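Local coordinates for protein N-Acetyltransferase, PseH (Campylobacter jejuni subsp. jejuni PT14, PDB 4XPL) that transfers the acetyl group of acetyl coenzyme A to the 4-amino group of a UDP-linked sugar on the way to pseudaminic acid, which modifies flagellin, at residues 19-27 with 64-74; 99-107 with 132-140. The protein carries 8 engineered substitutions. One frame throughout, in Å; residues are numbered along the deposited sequence.

Interaction 1. Residues 19-27 with 64-74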
loop_
_atom_site.group_PDB
_atom_site.type_symbol
_atom_site.label_atom_id
_atom_site.label_comp_id
_atom_site.label_asym_id
_atom_site.label_seq_id
_atom_site.Cartn_x
_atom_site.Cartn_y
_atom_site.Cartn_z
ATOM N N GLN A 19 11.699 13.117 9.313
ATOM C CA GLN A 19 12.144 13.356 7.933
ATOM C C GLN A 19 11.275 12.545 6.949
ATOM O O GLN A 19 10.804 13.065 5.928
ATOM C CB GLN A 19 13.616 12.979 7.780
ATOM C CG GLN A 19 14.265 13.422 6.465
ATOM N N GLU A 20 11.042 11.278 7.283
ATOM C CA GLU A 20 10.263 10.408 6.423
ATOM C C GLU A 20 8.821 10.881 6.366
ATOM O O GLU A 20 8.223 10.891 5.293
ATOM C CB GLU A 20 10.345 8.958 6.889
ATOM C CG GLU A 20 11.695 8.305 6.665
ATOM C CD GLU A 20 11.919 7.103 7.572
ATOM O OE1 GLU A 20 11.173 6.950 8.564
ATOM O OE2 GLU A 20 12.851 6.327 7.313
ATOM N N ILE A 21 8.273 11.281 7.513
ATOM C CA ILE A 21 6.886 11.759 7.581
ATOM C C ILE A 21 6.775 13.004 6.688
ATOM O O ILE A 21 5.908 13.088 5.817
ATOM C CB ILE A 21 6.456 12.083 9.043
ATOM C CG1 ILE A 21 6.363 10.796 9.876
ATOM C CG2 ILE A 21 5.128 12.839 9.064
ATOM C CD1 ILE A 21 6.631 10.977 11.373
ATOM N N GLU A 22 7.681 13.943 6.905
ATOM C CA GLU A 22 7.773 15.157 6.081
ATOM C C GLU A 22 7.760 14.793 4.585
ATOM O O GLU A 22 6.903 15.264 3.828
ATOM C CB GLU A 22 9.071 15.894 6.442
ATOM C CG GLU A 22 9.386 17.141 5.640
ATOM C CD GLU A 22 8.573 18.359 6.067
ATOM O OE1 GLU A 22 8.835 19.431 5.489
ATOM O OE2 GLU A 22 7.695 18.267 6.968
ATOM N N LEU A 23 8.709 13.941 4.190
ATOM C CA LEU A 23 8.891 13.532 2.795
ATOM C C LEU A 23 7.645 12.917 2.162
ATOM O O LEU A 23 7.163 13.401 1.141
ATOM C CB LEU A 23 10.057 12.533 2.692
ATOM C CG LEU A 23 10.508 12.033 1.319
ATOM C CD1 LEU A 23 11.349 13.081 0.593
ATOM C CD2 LEU A 23 11.305 10.732 1.452
ATOM N N ILE A 24 7.128 11.843 2.750
ATOM C CA ILE A 24 6.156 11.023 2.034
ATOM C C ILE A 24 4.780 11.658 1.927
ATOM O O ILE A 24 4.092 11.437 0.935
ATOM C CB ILE A 24 6.071 9.555 2.551
ATOM C CG1 ILE A 24 5.420 9.461 3.914
ATOM C CG2 ILE A 24 7.474 8.902 2.567
ATOM C CD1 ILE A 24 5.515 8.045 4.477
ATOM N N PHE A 25 4.387 12.468 2.907
ATOM C CA PHE A 25 3.040 13.061 2.867
ATOM C C PHE A 25 2.954 14.200 1.848
ATOM O O PHE A 25 1.862 14.603 1.460
ATOM C CB PHE A 25 2.565 13.465 4.267
ATOM C CG PHE A 25 2.150 12.286 5.126
ATOM C CD1 PHE A 25 0.849 11.807 5.088
ATOM C CD2 PHE A 25 3.070 11.656 5.957
ATOM C CE1 PHE A 25 0.463 10.721 5.868
ATOM C CE2 PHE A 25 2.714 10.548 6.727
ATOM C CZ PHE A 25 1.401 10.087 6.690
ATOM N N LYS A 26 4.114 14.669 1.387
ATOM C CA LYS A 26 4.215 15.625 0.280
ATOM C C LYS A 26 4.091 15.021 -1.118
ATOM O O LYS A 26 3.958 15.763 -2.085
ATOM C CB LYS A 26 5.564 16.343 0.338
ATOM C CG LYS A 26 5.694 17.345 1.460
ATOM C CD LYS A 26 7.116 17.886 1.511
ATOM C CE LYS A 26 7.238 19.061 2.464
ATOM N NZ LYS A 26 8.675 19.419 2.648
ATOM N N TRP A 27 4.166 13.699 -1.258
ATOM C CA TRP A 27 4.081 13.095 -2.580
ATOM C C TRP A 27 2.778 13.491 -3.259
ATOM O O TRP A 27 1.715 13.445 -2.633
ATOM C CB TRP A 27 4.183 11.561 -2.516
ATOM C CG TRP A 27 5.541 11.038 -2.130
ATOM C CD1 TRP A 27 6.703 11.747 -2.019
ATOM C CD2 TRP A 27 5.878 9.672 -1.845
ATOM N NE1 TRP A 27 7.733 10.913 -1.656
ATOM C CE2 TRP A 27 7.258 9.633 -1.554
ATOM C CE3 TRP A 27 5.149 8.484 -1.808
ATOM C CZ2 TRP A 27 7.915 8.453 -1.209
ATOM C CZ3 TRP A 27 5.812 7.310 -1.495
ATOM C CH2 TRP A 27 7.187 7.305 -1.206
ATOM N N LEU A 64 6.751 1.850 4.444
ATOM C CA LEU A 64 7.644 2.539 3.517
ATOM C C LEU A 64 8.568 1.452 2.967
ATOM O O LEU A 64 9.173 0.707 3.758
ATOM C CB LEU A 64 8.394 3.643 4.250
ATOM C CG LEU A 64 9.292 4.619 3.495
ATOM C CD1 LEU A 64 8.493 5.358 2.458
ATOM C CD2 LEU A 64 9.971 5.602 4.435
ATOM N N VAL A 65 8.691 1.375 1.651
ATOM C CA VAL A 65 9.482 0.334 1.005
ATOM C C VAL A 65 10.828 0.882 0.540
ATOM O O VAL A 65 10.886 1.880 -0.170
ATOM C CB VAL A 65 8.740 -0.274 -0.180
ATOM C CG1 VAL A 65 9.599 -1.421 -0.850
ATOM C CG2 VAL A 65 7.336 -0.786 0.289
ATOM N N PHE A 66 11.897 0.185 0.921
ATOM C CA PHE A 66 13.227 0.533 0.551
ATOM C C PHE A 66 13.836 -0.519 -0.390
ATOM O O PHE A 66 13.624 -1.736 -0.245
ATOM C CB PHE A 66 14.119 0.625 1.794
ATOM C CG PHE A 66 13.822 1.813 2.694
ATOM C CD1 PHE A 66 12.723 1.806 3.519
ATOM C CD2 PHE A 66 14.691 2.886 2.766
ATOM C CE1 PHE A 66 12.472 2.871 4.373
ATOM C CE2 PHE A 66 14.436 3.960 3.599
ATOM C CZ PHE A 66 13.299 3.935 4.399
ATOM N N GLN A 67 14.636 -0.023 -1.333
ATOM C CA GLN A 67 15.444 -0.870 -2.190
ATOM C C GLN A 67 16.865 -0.351 -1.992
ATOM O O GLN A 67 17.158 0.795 -2.312
ATOM C CB GLN A 67 14.978 -0.743 -3.643
ATOM C CG GLN A 67 15.853 -1.481 -4.685
ATOM C CD GLN A 67 15.438 -1.172 -6.122
ATOM O OE1 GLN A 67 15.598 -0.034 -6.607
ATOM N NE2 GLN A 67 14.921 -2.192 -6.823
ATOM N N ASP A 68 17.697 -1.172 -1.348
ATOM C CA ASP A 68 19.089 -0.850 -1.075
ATOM C C ASP A 68 19.220 0.507 -0.399
ATOM O O ASP A 68 20.065 1.314 -0.799
ATOM C CB ASP A 68 19.901 -0.859 -2.384
ATOM N N GLU A 69 18.396 0.753 0.622
ATOM C CA GLU A 69 18.481 2.007 1.413
ATOM C C GLU A 69 17.895 3.269 0.713
ATOM O O GLU A 69 17.881 4.351 1.290
ATOM C CB GLU A 69 19.884 2.279 1.920
ATOM C CG GLU A 69 20.691 1.037 2.474
ATOM C CD GLU A 69 20.170 0.439 3.792
ATOM O OE1 GLU A 69 18.994 -0.006 3.862
ATOM O OE2 GLU A 69 20.974 0.375 4.765
ATOM N N GLN A 70 17.341 3.088 -0.487
ATOM C CA GLN A 70 16.566 4.133 -1.163
ATOM C C GLN A 70 15.065 3.878 -1.023
ATOM O O GLN A 70 14.624 2.762 -1.266
ATOM C CB GLN A 70 16.908 4.148 -2.654
ATOM C CG GLN A 70 18.252 4.742 -2.982
ATOM C CD GLN A 70 18.344 6.193 -2.574
ATOM O OE1 GLN A 70 17.399 6.952 -2.765
ATOM N NE2 GLN A 70 19.471 6.585 -1.999
ATOM N N ILE A 71 14.286 4.908 -0.678
ATOM C CA ILE A 71 12.820 4.786 -0.674
ATOM C C ILE A 71 12.299 4.629 -2.101
ATOM O O ILE A 71 12.695 5.406 -2.970
ATOM C CB ILE A 71 12.145 6.008 0.004
ATOM C CG1 ILE A 71 12.472 6.038 1.496
ATOM C CG2 ILE A 71 10.628 5.971 -0.178
ATOM C CD1 ILE A 71 12.288 7.413 2.151
ATOM N N ILE A 72 11.429 3.622 -2.353
ATOM C CA ILE A 72 10.805 3.471 -3.666
ATOM C C ILE A 72 9.284 3.583 -3.701
ATOM O O ILE A 72 8.713 3.767 -4.774
ATOM C CB ILE A 72 11.261 2.172 -4.367
ATOM C CG1 ILE A 72 10.921 0.908 -3.573
ATOM C CG2 ILE A 72 12.845 2.277 -4.614
ATOM C CD1 ILE A 72 10.903 -0.377 -4.473
ATOM N N GLY A 73 8.637 3.514 -2.540
ATOM C CA GLY A 73 7.189 3.697 -2.498
ATOM C C GLY A 73 6.633 3.323 -1.151
ATOM O O GLY A 73 7.389 3.081 -0.182
ATOM N N VAL A 74 5.310 3.308 -1.102
ATOM C CA VAL A 74 4.561 2.910 0.088
ATOM C C VAL A 74 3.596 1.808 -0.303
ATOM O O VAL A 74 2.988 1.827 -1.409
ATOM C CB VAL A 74 3.792 4.129 0.660
ATOM C CG1 VAL A 74 2.612 3.724 1.626
ATOM C CG2 VAL A 74 4.763 5.122 1.324
#
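Glu20, Ile24 and Trp27 face Leu64 and Val74 where the helical segment 19-25 crosses strand 64-67 almost at a right angle (97°), the two axes 11.8 Å apart. At that spacing the bridging falls mainly to side chains, and no hydrogen bond passes between the segments. Leu64 is held by its two methyl branches: CD1 lies 3.7 Å from Ile24 CG2, while CD2 rests against the aliphatic part of Glu20, 3.9 Å from its CG. The extended Glu20 chain runs on past this methyl until OE2 reaches the edge of the Phe66 ring, 3.8 Å from CZ; the charge itself is paired with Lys11 on strand 8-12. Beside Ile24 in the chain, Leu23 meets Ile71 tip to tip, CD2 to CD1 at 3.5 Å. Trp27, at the end of segment 19-27, turns its indole toward the hairpin, with CG beside its own backbone N (chi1 -69°) and one ring face over Ile24 CA. The six-membered ring then packs on the second strand: Ile71 CG2 comes in at its edge, 3.8 Å from CZ2, Val74 CG2 lies 3.7 Å from CZ3, and the bare CA of Gly73 is 3.8 Å from CH2. Strands 64-67 and 70-74 are joined by a type I' turn from Gln67 to Gln70, a tight connection common in two-residue beta hairpins. The helix thus covers one face of this hairpin within the GNAT domain; on the other, Val65 and Ile72 pack against helix 99-114, while helix 41-56 receives Ile21 and Phe25 from the far flank of helix 18-25.

Interaction 2. Residues 99-107 with 132-140. With ACO (acetyl coenzyme *a), chain B.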
loop_
_atom_site.group_PDB
_atom_site.type_symbol
_atom_site.label_atom_id
_atom_site.label_comp_id
_atom_site.label_asym_id
_atom_site.label_seq_id
_atom_site.Cartn_x
_atom_site.Cartn_y
_atom_site.Cartn_z
ATOM N N GLY A 99 6.310 -0.331 -9.623
ATOM C CA GLY A 99 5.038 -0.986 -9.284
ATOM C C GLY A 99 5.111 -2.486 -9.089
ATOM O O GLY A 99 4.547 -3.007 -8.128
ATOM N N GLN A 100 5.837 -3.174 -9.960
ATOM C CA GLN A 100 5.997 -4.627 -9.845
ATOM C C GLN A 100 6.715 -5.034 -8.564
ATOM O O GLN A 100 6.333 -6.002 -7.921
ATOM C CB GLN A 100 6.683 -5.230 -11.067
ATOM C CG GLN A 100 6.722 -6.774 -11.044
ATOM C CD GLN A 100 5.349 -7.404 -10.943
ATOM O OE1 GLN A 100 4.447 -7.044 -11.708
ATOM N NE2 GLN A 100 5.174 -8.362 -10.017
ATOM N N ILE A 101 7.729 -4.267 -8.172
ATOM C CA ILE A 101 8.424 -4.512 -6.918
ATOM C C ILE A 101 7.482 -4.360 -5.742
ATOM O O ILE A 101 7.426 -5.221 -4.855
ATOM C CB ILE A 101 9.584 -3.525 -6.730
ATOM C CG1 ILE A 101 10.605 -3.757 -7.843
ATOM C CG2 ILE A 101 10.170 -3.708 -5.325
ATOM C CD1 ILE A 101 11.862 -2.858 -7.805
ATOM N N LEU A 102 6.717 -3.275 -5.734
ATOM C CA LEU A 102 5.727 -3.062 -4.691
ATOM C C LEU A 102 4.681 -4.167 -4.650
ATOM O O LEU A 102 4.300 -4.619 -3.562
ATOM C CB LEU A 102 5.052 -1.702 -4.824
ATOM C CG LEU A 102 5.930 -0.452 -4.896
ATOM C CD1 LEU A 102 5.095 0.841 -5.050
ATOM C CD2 LEU A 102 6.876 -0.386 -3.675
ATOM N N MET A 103 4.246 -4.608 -5.828
ATOM C CA MET A 103 3.278 -5.721 -5.949
ATOM C C MET A 103 3.867 -7.038 -5.428
ATOM O O MET A 103 3.191 -7.793 -4.715
ATOM C CB MET A 103 2.819 -5.901 -7.405
ATOM C CG MET A 103 1.878 -4.847 -7.938
ATOM S SD MET A 103 0.373 -4.648 -6.943
ATOM C CE MET A 103 -0.325 -6.305 -7.103
ATOM N N ASN A 104 5.119 -7.327 -5.765
ATOM C CA ASN A 104 5.778 -8.501 -5.190
ATOM C C ASN A 104 5.755 -8.458 -3.671
ATOM O O ASN A 104 5.489 -9.472 -3.033
ATOM C CB ASN A 104 7.261 -8.631 -5.625
ATOM C CG ASN A 104 7.426 -9.023 -7.093
ATOM O OD1 ASN A 104 6.519 -9.619 -7.726
ATOM N ND2 ASN A 104 8.593 -8.665 -7.656
ATOM N N GLU A 105 6.114 -7.312 -3.096
ATOM C CA GLU A 105 6.111 -7.156 -1.651
ATOM C C GLU A 105 4.730 -7.286 -1.021
ATOM O O GLU A 105 4.590 -7.883 0.053
ATOM C CB GLU A 105 6.724 -5.818 -1.244
ATOM C CG GLU A 105 8.180 -5.678 -1.590
ATOM C CD GLU A 105 9.056 -6.783 -0.989
ATOM O OE1 GLU A 105 8.957 -7.016 0.230
ATOM O OE2 GLU A 105 9.818 -7.403 -1.744
ATOM N N ILE A 106 3.727 -6.711 -1.667
ATOM C CA ILE A 106 2.355 -6.796 -1.188
ATOM C C ILE A 106 1.906 -8.251 -1.108
ATOM O O ILE A 106 1.357 -8.680 -0.096
ATOM C CB ILE A 106 1.365 -5.996 -2.092
ATOM C CG1 ILE A 106 1.485 -4.484 -1.809
ATOM C CG2 ILE A 106 -0.116 -6.467 -1.876
ATOM C CD1 ILE A 106 1.162 -3.605 -2.960
ATOM N N ILE A 107 2.109 -8.997 -2.186
ATOM C CA ILE A 107 1.645 -10.379 -2.260
ATOM C C ILE A 107 2.409 -11.270 -1.286
ATOM O O ILE A 107 1.791 -12.065 -0.526
ATOM C CB ILE A 107 1.692 -10.911 -3.742
ATOM C CG1 ILE A 107 0.761 -10.064 -4.622
ATOM C CG2 ILE A 107 1.348 -12.367 -3.795
ATOM C CD1 ILE A 107 0.892 -10.291 -6.105
ATOM N N LYS A 132 -3.637 -2.688 -15.166
ATOM C CA LYS A 132 -2.690 -3.500 -15.918
ATOM C C LYS A 132 -1.732 -4.250 -14.966
ATOM O O LYS A 132 -1.438 -5.438 -15.139
ATOM C CB LYS A 132 -1.895 -2.587 -16.838
ATOM C CG LYS A 132 -0.881 -3.293 -17.772
ATOM C CD LYS A 132 -1.588 -4.385 -18.563
ATOM C CE LYS A 132 -0.899 -4.741 -19.848
ATOM N NZ LYS A 132 -1.942 -5.335 -20.763
ATOM N N LEU A 133 -1.273 -3.543 -13.942
ATOM C CA LEU A 133 -0.327 -4.107 -12.992
ATOM C C LEU A 133 -0.973 -5.255 -12.237
ATOM O O LEU A 133 -0.362 -6.298 -12.053
ATOM C CB LEU A 133 0.103 -3.015 -12.017
ATOM C CG LEU A 133 1.340 -3.273 -11.218
ATOM C CD1 LEU A 133 2.518 -3.566 -12.157
ATOM C CD2 LEU A 133 1.578 -2.057 -10.314
ATOM N N TYR A 134 -2.220 -5.055 -11.810
ATOM C CA TYR A 134 -2.977 -6.085 -11.086
ATOM C C TYR A 134 -3.243 -7.297 -11.978
ATOM O O TYR A 134 -3.078 -8.445 -11.549
ATOM C CB TYR A 134 -4.304 -5.511 -10.551
ATOM C CG TYR A 134 -4.140 -4.402 -9.512
ATOM C CD1 TYR A 134 -2.883 -4.054 -9.007
ATOM C CD2 TYR A 134 -5.243 -3.690 -9.042
ATOM C CE1 TYR A 134 -2.733 -3.036 -8.089
ATOM C CE2 TYR A 134 -5.084 -2.660 -8.072
ATOM C CZ TYR A 134 -3.836 -2.356 -7.611
ATOM O OH TYR A 134 -3.659 -1.342 -6.682
ATOM N N GLN A 135 -3.639 -7.047 -13.222
ATOM C CA GLN A 135 -3.892 -8.121 -14.183
ATOM C C GLN A 135 -2.609 -8.903 -14.430
ATOM O O GLN A 135 -2.635 -10.132 -14.545
ATOM C CB GLN A 135 -4.419 -7.556 -15.515
ATOM C CG GLN A 135 -4.465 -8.552 -16.663
ATOM C CD GLN A 135 -3.495 -8.215 -17.776
ATOM O OE1 GLN A 135 -3.809 -7.382 -18.650
ATOM N NE2 GLN A 135 -2.324 -8.868 -17.779
ATOM N N GLN A 136 -1.485 -8.197 -14.523
ATOM C CA GLN A 136 -0.199 -8.870 -14.745
ATOM C C GLN A 136 0.195 -9.773 -13.574
ATOM O O GLN A 136 0.972 -10.698 -13.742
ATOM C CB GLN A 136 0.915 -7.854 -15.012
ATOM C CG GLN A 136 0.826 -7.228 -16.395
ATOM C CD GLN A 136 1.839 -6.132 -16.635
ATOM O OE1 GLN A 136 2.120 -5.794 -17.786
ATOM N NE2 GLN A 136 2.382 -5.564 -15.572
ATOM N N ASN A 137 -0.324 -9.492 -12.387
ATOM C CA ASN A 137 -0.058 -10.318 -11.204
ATOM C C ASN A 137 -1.239 -11.274 -10.858
ATOM O O ASN A 137 -1.381 -11.748 -9.713
ATOM C CB ASN A 137 0.305 -9.416 -10.021
ATOM C CG ASN A 137 1.683 -8.813 -10.158
ATOM O OD1 ASN A 137 2.664 -9.433 -9.768
ATOM N ND2 ASN A 137 1.779 -7.641 -10.801
ATOM N N HIS A 138 -2.018 -11.583 -11.890
ATOM C CA HIS A 138 -3.104 -12.599 -11.899
ATOM C C HIS A 138 -4.346 -12.239 -11.103
ATOM O O HIS A 138 -5.170 -13.112 -10.799
ATOM C CB HIS A 138 -2.595 -13.999 -11.534
ATOM C CG HIS A 138 -1.309 -14.355 -12.200
ATOM N ND1 HIS A 138 -1.065 -14.084 -13.530
ATOM C CD2 HIS A 138 -0.213 -14.998 -11.737
ATOM C CE1 HIS A 138 0.141 -14.523 -13.847
ATOM N NE2 HIS A 138 0.678 -15.084 -12.779
ATOM N N PHE A 139 -4.514 -10.947 -10.814
ATOM C CA PHE A 139 -5.762 -10.457 -10.267
ATOM C C PHE A 139 -6.902 -10.586 -11.273
ATOM O O PHE A 139 -6.714 -10.539 -12.487
ATOM C CB PHE A 139 -5.629 -9.001 -9.779
ATOM C CG PHE A 139 -4.913 -8.871 -8.466
ATOM C CD1 PHE A 139 -3.520 -8.932 -8.407
ATOM C CD2 PHE A 139 -5.622 -8.760 -7.279
ATOM C CE1 PHE A 139 -2.862 -8.847 -7.215
ATOM C CE2 PHE A 139 -4.962 -8.671 -6.091
ATOM C CZ PHE A 139 -3.577 -8.700 -6.056
ATOM N N THR A 140 -8.094 -10.790 -10.751
ATOM C CA THR A 140 -9.256 -10.897 -11.594
ATOM C C THR A 140 -10.330 -9.921 -11.075
ATOM O O THR A 140 -10.506 -9.745 -9.872
ATOM C CB THR A 140 -9.697 -12.379 -11.757
ATOM O OG1 THR A 140 -9.990 -12.963 -10.498
ATOM C CG2 THR A 140 -8.578 -13.226 -12.380
HETATM N N1A ACO B . -3.094 0.886 -20.469
HETATM C C2A ACO B . -2.482 -0.270 -20.135
HETATM N N3A ACO B . -1.271 -0.304 -19.539
HETATM C C4A ACO B . -0.585 0.834 -19.232
HETATM C C5A ACO B . -1.191 2.132 -19.557
HETATM C C6A ACO B . -2.527 2.096 -20.220
HETATM N N6A ACO B . -3.176 3.236 -20.573
HETATM N N7A ACO B . -0.308 3.072 -19.152
HETATM C C8A ACO B . 0.770 2.434 -18.613
HETATM N N9A ACO B . 0.599 1.094 -18.658
HETATM C C1B ACO B . 1.519 0.020 -18.168
HETATM C C2B ACO B . 3.000 0.321 -18.367
HETATM O O2B ACO B . 3.413 0.095 -19.718
HETATM C C3B ACO B . 3.614 -0.659 -17.391
HETATM O O3B ACO B . 3.719 -1.925 -18.044
HETATM P P3B ACO B . 4.640 -3.145 -17.520
HETATM O O7A ACO B . 4.100 -3.513 -16.141
HETATM O O8A ACO B . 4.364 -4.217 -18.549
HETATM O O9A ACO B . 6.061 -2.617 -17.532
HETATM C C4B ACO B . 2.625 -0.704 -16.226
HETATM O O4B ACO B . 1.374 -0.238 -16.757
HETATM C C5B ACO B . 3.086 0.154 -15.043
HETATM O O5B ACO B . 3.459 1.472 -15.477
HETATM P P1A ACO B . 4.719 2.300 -14.884
HETATM O O1A ACO B . 4.780 3.663 -15.519
HETATM O O2A ACO B . 5.946 1.413 -14.862
HETATM O O3A ACO B . 4.242 2.702 -13.401
HETATM P P2A ACO B . 4.832 2.059 -12.068
HETATM O O4A ACO B . 4.949 0.567 -12.238
HETATM O O5A ACO B . 6.081 2.844 -11.726
HETATM O O6A ACO B . 3.737 2.498 -10.966
HETATM C CBP ACO B . 1.722 2.635 -9.758
HETATM C CCP ACO B . 2.385 2.047 -10.980
HETATM C CDP ACO B . 2.478 2.116 -8.500
HETATM C CEP ACO B . 0.252 2.197 -9.730
HETATM C CAP ACO B . 1.830 4.163 -9.887
HETATM O OAP ACO B . 1.214 4.615 -11.118
HETATM C C9P ACO B . 1.202 4.888 -8.739
HETATM O O9P ACO B . 1.772 4.968 -7.648
HETATM N N8P ACO B . 0.024 5.465 -8.990
HETATM C C7P ACO B . -0.658 6.286 -7.996
HETATM C C6P ACO B . -1.171 5.439 -6.823
HETATM C C5P ACO B . -2.157 4.384 -7.287
HETATM O O5P ACO B . -2.963 4.618 -8.194
HETATM N N4P ACO B . -2.152 3.221 -6.635
HETATM C C3P ACO B . -3.234 2.245 -6.852
HETATM C C2P ACO B . -4.458 2.593 -5.975
HETATM S S1P ACO B . -3.983 2.339 -4.279
HETATM C C ACO B . -3.680 3.845 -3.636
HETATM O O ACO B . -3.762 4.856 -4.343
HETATM C CH3 ACO B . -3.272 3.908 -2.185
HETATM O O HOH W 1 3.991 -10.824 -7.809
#
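Gln100 and Asn137 join their side-chain amides in a reciprocal pair, each donating to the other. The bond from Gln100 NE2 to Asn137 OD1, 2.7 Å, is nearly straight at 174° and arrives on a lone pair in the carbonyl plane; the return bond from Asn137 ND2 to Gln100 OE1, 2.9 Å, is more bent and tilted out of plane. With the two amides only 21° from coplanar, both bonds can form together. Further hydrogen bonds fix the flip of each group: Gln100 NE2 also donates to Asn104 OD1, and Asn137 ND2 to the carbonyl O of Leu133, while a water donates to both Asn104 OD1 and Asn137 OD1. Asn137 lies in the turn that closes its helix, a Schellman motif with His138 at positive phi as C-prime residue. This is the GNAT fold, in which the helix starting at Gly99 and the one ending near Gln136 both contribute to the cofactor site. Apolar contacts between the segments centre on Met103. Bent at chi2 and chi3, it slides its CG past Leu133 CD2 at 3.7 Å and brings SD obliquely to Tyr134 CE1, also at 3.7 Å, a Met-aromatic contact; its CE ends 3.6 Å from Phe139 CE1. Ile107 CD1 adds to the same ring, and Phe87 of strand 84-91 meets both aromatic residues. Ligand contacts line the pocket side: Gln136 NE2 gives a straight 2.7 Å bond to phosphate oxygen O7A of acetyl coenzyme A, Gly99 N a weak one to O4A, and Tyr134 OH lies 3.6 Å from C3P of the pantetheine arm.

The centres of interactions 1 and 2 lie about 20 Å apart, yet they touch where the hairpin 64-74 meets helix 99-107: Ile72 CD1 packs on Ile101 CG2 at 3.5 Å, and Val65 CB lies 4.0 Å from Leu102 CD2. Along the chain the two are in series, interaction 1 closing before interaction 2 opens, so it is through Ile101 and Leu102 that they meet in space. Interaction 2 contacts acetyl coenzyme A directly and holds four residues of its pocket. Interaction 1 stands farther back, the Val74 side chain coming to about 7 Å from the cofactor.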